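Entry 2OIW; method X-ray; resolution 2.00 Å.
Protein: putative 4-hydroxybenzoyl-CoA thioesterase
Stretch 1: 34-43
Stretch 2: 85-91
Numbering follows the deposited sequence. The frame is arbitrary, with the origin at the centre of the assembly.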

# COMPACT_ATOMS: atom_id res chain seq x y z
N GLY A 34 1.03 14.21 -5.32
CA GLY A 34 1.20 15.66 -5.58
C GLY A 34 2.31 16.07 -6.54
O GLY A 34 2.29 17.17 -7.09
N ARG A 35 3.29 15.19 -6.75
CA ARG A 35 4.39 15.40 -7.73
C ARG A 35 4.02 15.10 -9.21
O ARG A 35 4.82 15.33 -10.14
CB ARG A 35 5.61 14.58 -7.30
CG ARG A 35 6.14 14.97 -5.91
CD ARG A 35 7.22 14.00 -5.45
NE ARG A 35 7.41 14.14 -4.01
CZ ARG A 35 7.64 13.12 -3.19
NH1 ARG A 35 7.68 11.88 -3.66
NH2 ARG A 35 7.79 13.35 -1.89
N HIS A 36 2.79 14.61 -9.42
CA HIS A 36 2.30 14.23 -10.76
C HIS A 36 2.62 15.22 -11.89
O HIS A 36 3.19 14.83 -12.92
CB HIS A 36 0.77 14.04 -10.69
CG HIS A 36 0.18 13.41 -11.91
ND1 HIS A 36 0.27 12.06 -12.16
CD2 HIS A 36 -0.50 13.95 -12.94
CE1 HIS A 36 -0.35 11.79 -13.30
NE2 HIS A 36 -0.81 12.92 -13.80
N GLU A 37 2.24 16.48 -11.71
CA GLU A 37 2.53 17.52 -12.72
C GLU A 37 4.04 17.74 -12.97
O GLU A 37 4.45 18.07 -14.07
CB GLU A 37 1.88 18.84 -12.33
CG GLU A 37 0.35 18.80 -12.31
CD GLU A 37 -0.27 18.28 -13.60
OE1 GLU A 37 0.26 18.55 -14.71
OE2 GLU A 37 -1.33 17.62 -13.52
N ILE A 38 4.84 17.53 -11.95
CA ILE A 38 6.28 17.60 -12.08
C ILE A 38 6.76 16.44 -12.93
O ILE A 38 7.50 16.66 -13.87
CB ILE A 38 7.00 17.66 -10.71
CG1 ILE A 38 6.72 19.02 -10.05
CG2 ILE A 38 8.53 17.48 -10.89
CD1 ILE A 38 7.09 19.10 -8.53
N PHE A 39 6.37 15.21 -12.58
CA PHE A 39 6.71 14.03 -13.40
C PHE A 39 6.30 14.27 -14.87
O PHE A 39 7.04 13.92 -15.80
CB PHE A 39 6.03 12.76 -12.86
CG PHE A 39 6.47 12.38 -11.46
CD1 PHE A 39 7.68 12.84 -10.93
CD2 PHE A 39 5.69 11.53 -10.69
CE1 PHE A 39 8.08 12.47 -9.65
CE2 PHE A 39 6.09 11.17 -9.40
CZ PHE A 39 7.27 11.65 -8.89
N LYS A 40 5.15 14.91 -15.06
CA LYS A 40 4.62 15.10 -16.41
C LYS A 40 5.50 16.04 -17.24
O LYS A 40 5.55 15.92 -18.46
CB LYS A 40 3.16 15.57 -16.35
CG LYS A 40 2.37 15.24 -17.60
CD LYS A 40 0.97 15.86 -17.56
CE LYS A 40 0.17 15.51 -18.82
NZ LYS A 40 0.93 15.82 -20.11
N LEU A 41 6.22 16.96 -16.58
CA LEU A 41 7.12 17.87 -17.30
C LEU A 41 8.36 17.17 -17.89
O LEU A 41 8.83 17.52 -18.99
CB LEU A 41 7.54 19.03 -16.41
CG LEU A 41 6.42 20.00 -16.02
CD1 LEU A 41 6.89 20.93 -14.93
CD2 LEU A 41 5.91 20.82 -17.22
N PHE A 42 8.83 16.16 -17.17
CA PHE A 42 9.96 15.30 -17.57
C PHE A 42 9.59 14.15 -18.51
O PHE A 42 10.41 13.75 -19.32
CB PHE A 42 10.64 14.73 -16.32
CG PHE A 42 11.40 15.77 -15.57
CD1 PHE A 42 12.70 16.10 -15.93
CD2 PHE A 42 10.78 16.49 -14.55
CE1 PHE A 42 13.39 17.10 -15.25
CE2 PHE A 42 11.47 17.48 -13.88
CZ PHE A 42 12.78 17.78 -14.24
N THR A 43 8.37 13.63 -18.36
CA THR A 43 7.86 12.55 -19.19
C THR A 43 6.42 12.90 -19.52
O THR A 43 5.49 12.43 -18.83
CB THR A 43 7.94 11.21 -18.44
OG1 THR A 43 9.26 11.05 -17.89
CG2 THR A 43 7.64 10.05 -19.36
N SER A 85 19.20 18.04 -10.48
CA SER A 85 18.25 17.72 -9.42
C SER A 85 17.26 18.82 -9.14
O SER A 85 17.41 19.94 -9.63
CB SER A 85 18.97 17.33 -8.10
OG SER A 85 19.80 18.38 -7.66
N LEU A 86 16.23 18.50 -8.38
CA LEU A 86 15.35 19.53 -7.90
C LEU A 86 14.90 19.14 -6.51
O LEU A 86 14.82 17.97 -6.19
CB LEU A 86 14.20 19.80 -8.89
CG LEU A 86 12.90 19.00 -8.94
CD1 LEU A 86 12.18 19.26 -10.28
CD2 LEU A 86 13.14 17.53 -8.78
N THR A 87 14.68 20.14 -5.68
CA THR A 87 14.29 19.93 -4.30
C THR A 87 12.89 20.48 -4.21
O THR A 87 12.64 21.69 -4.47
CB THR A 87 15.23 20.66 -3.35
OG1 THR A 87 16.57 20.21 -3.60
CG2 THR A 87 14.85 20.40 -1.90
N ILE A 88 11.97 19.58 -3.86
CA ILE A 88 10.58 19.89 -3.75
C ILE A 88 10.22 20.23 -2.30
O ILE A 88 10.67 19.55 -1.37
CB ILE A 88 9.79 18.65 -4.18
CG1 ILE A 88 9.95 18.40 -5.70
CG2 ILE A 88 8.34 18.73 -3.75
CD1 ILE A 88 9.50 17.01 -6.10
N TYR A 89 9.42 21.27 -2.11
CA TYR A 89 8.80 21.53 -0.84
C TYR A 89 7.31 21.18 -0.96
O TYR A 89 6.69 21.50 -1.96
CB TYR A 89 9.00 22.98 -0.36
CG TYR A 89 8.35 23.21 0.97
CD1 TYR A 89 8.89 22.67 2.13
CD2 TYR A 89 7.14 23.89 1.07
CE1 TYR A 89 8.27 22.84 3.36
CE2 TYR A 89 6.52 24.07 2.26
CZ TYR A 89 7.08 23.55 3.41
OH TYR A 89 6.44 23.72 4.61
N GLU A 90 6.74 20.53 0.05
CA GLU A 90 5.36 20.03 -0.06
C GLU A 90 4.66 20.01 1.29
O GLU A 90 5.31 19.84 2.35
CB GLU A 90 5.34 18.63 -0.73
CG GLU A 90 6.41 17.68 -0.16
CD GLU A 90 6.98 16.67 -1.16
OE1 GLU A 90 6.41 16.50 -2.27
OE2 GLU A 90 8.01 16.04 -0.79
N GLU A 91 3.34 20.18 1.27
CA GLU A 91 2.55 20.19 2.50
C GLU A 91 1.24 19.46 2.27
O GLU A 91 0.72 19.47 1.17
CB GLU A 91 2.23 21.63 2.93
CG GLU A 91 3.39 22.41 3.46
CD GLU A 91 2.99 23.78 3.95
OE1 GLU A 91 1.80 24.16 3.80
OE2 GLU A 91 3.89 24.50 4.47

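The strongest link between the two stretches is a salt bridge between R35 and E90. It is bidentate. R35 NE donates to E90 OE1 at 3.1 Å, and R35 NH2 donates to E90 OE2 at 2.9 Å. The second bond is the straighter, with an N-H...O angle of 168° against 149° for the first. The carboxylate meets the edge of the guanidinium, with OE2 near its plane, so the N-H bonds of NE and NH2 can point at the two oxygens. Both residues are buried, and each charge is balanced by the other. R35 NH1 and E90 OE2 also have hydrogen bonds elsewhere in the structure.

The R35 side chain leaves the backbone toward the strand. Its chi1 is m, and chi2 and chi3 are both t. This extended chain spans a wide gap: in the nearest CA pair across the stretches, R35 CA and I88 CA are 8.6 Å apart. E90 also points toward the other stretch, with chi1 p and chi2 off-rotamer at -148°. Arginine suits this place because it has both the reach and the paired N-H groups that a carboxylate can accept.

The aliphatic part of R35 takes part in the packing. R35 CD lies 3.8 Å from I88 CD1. I88 CD1 is also 4.0 Å from I38 CD1, so I88 touches both R35 and I38. I38 also reaches the next inward-facing strand residue, with I38 CG2 4.1 Å from L86 CD1. F42, one helical turn further on, ends the row: F42 CE2 is 4.1 Å from L86 CD1. I38, F42, L86 and I88 are buried, and their side chains have no polar groups that need a partner.

The pattern follows from the secondary structure. Residues 36-42 form a helix and 85-91 a strand. Their axes run nearly antiparallel, at 159°, and come no closer than 12.0 Å, a distance filled by side chains. Alternation along the strand turns L86, I88 and E90 toward the helix stretch. On the other stretch, I38 and F42 are four residues apart and both point toward the strand. R35 precedes the helix, and its carbonyl accepts the F39 N-H, with F39 N 2.9 Å from R35 O.

The buried surface is modest, 258 Å² in all. R35 and I88 have the largest areas covered, 61 and 53 Å². H36, E37 and K40 lie out of reach of the strand and at least partly exposed, where polar side chains are well suited.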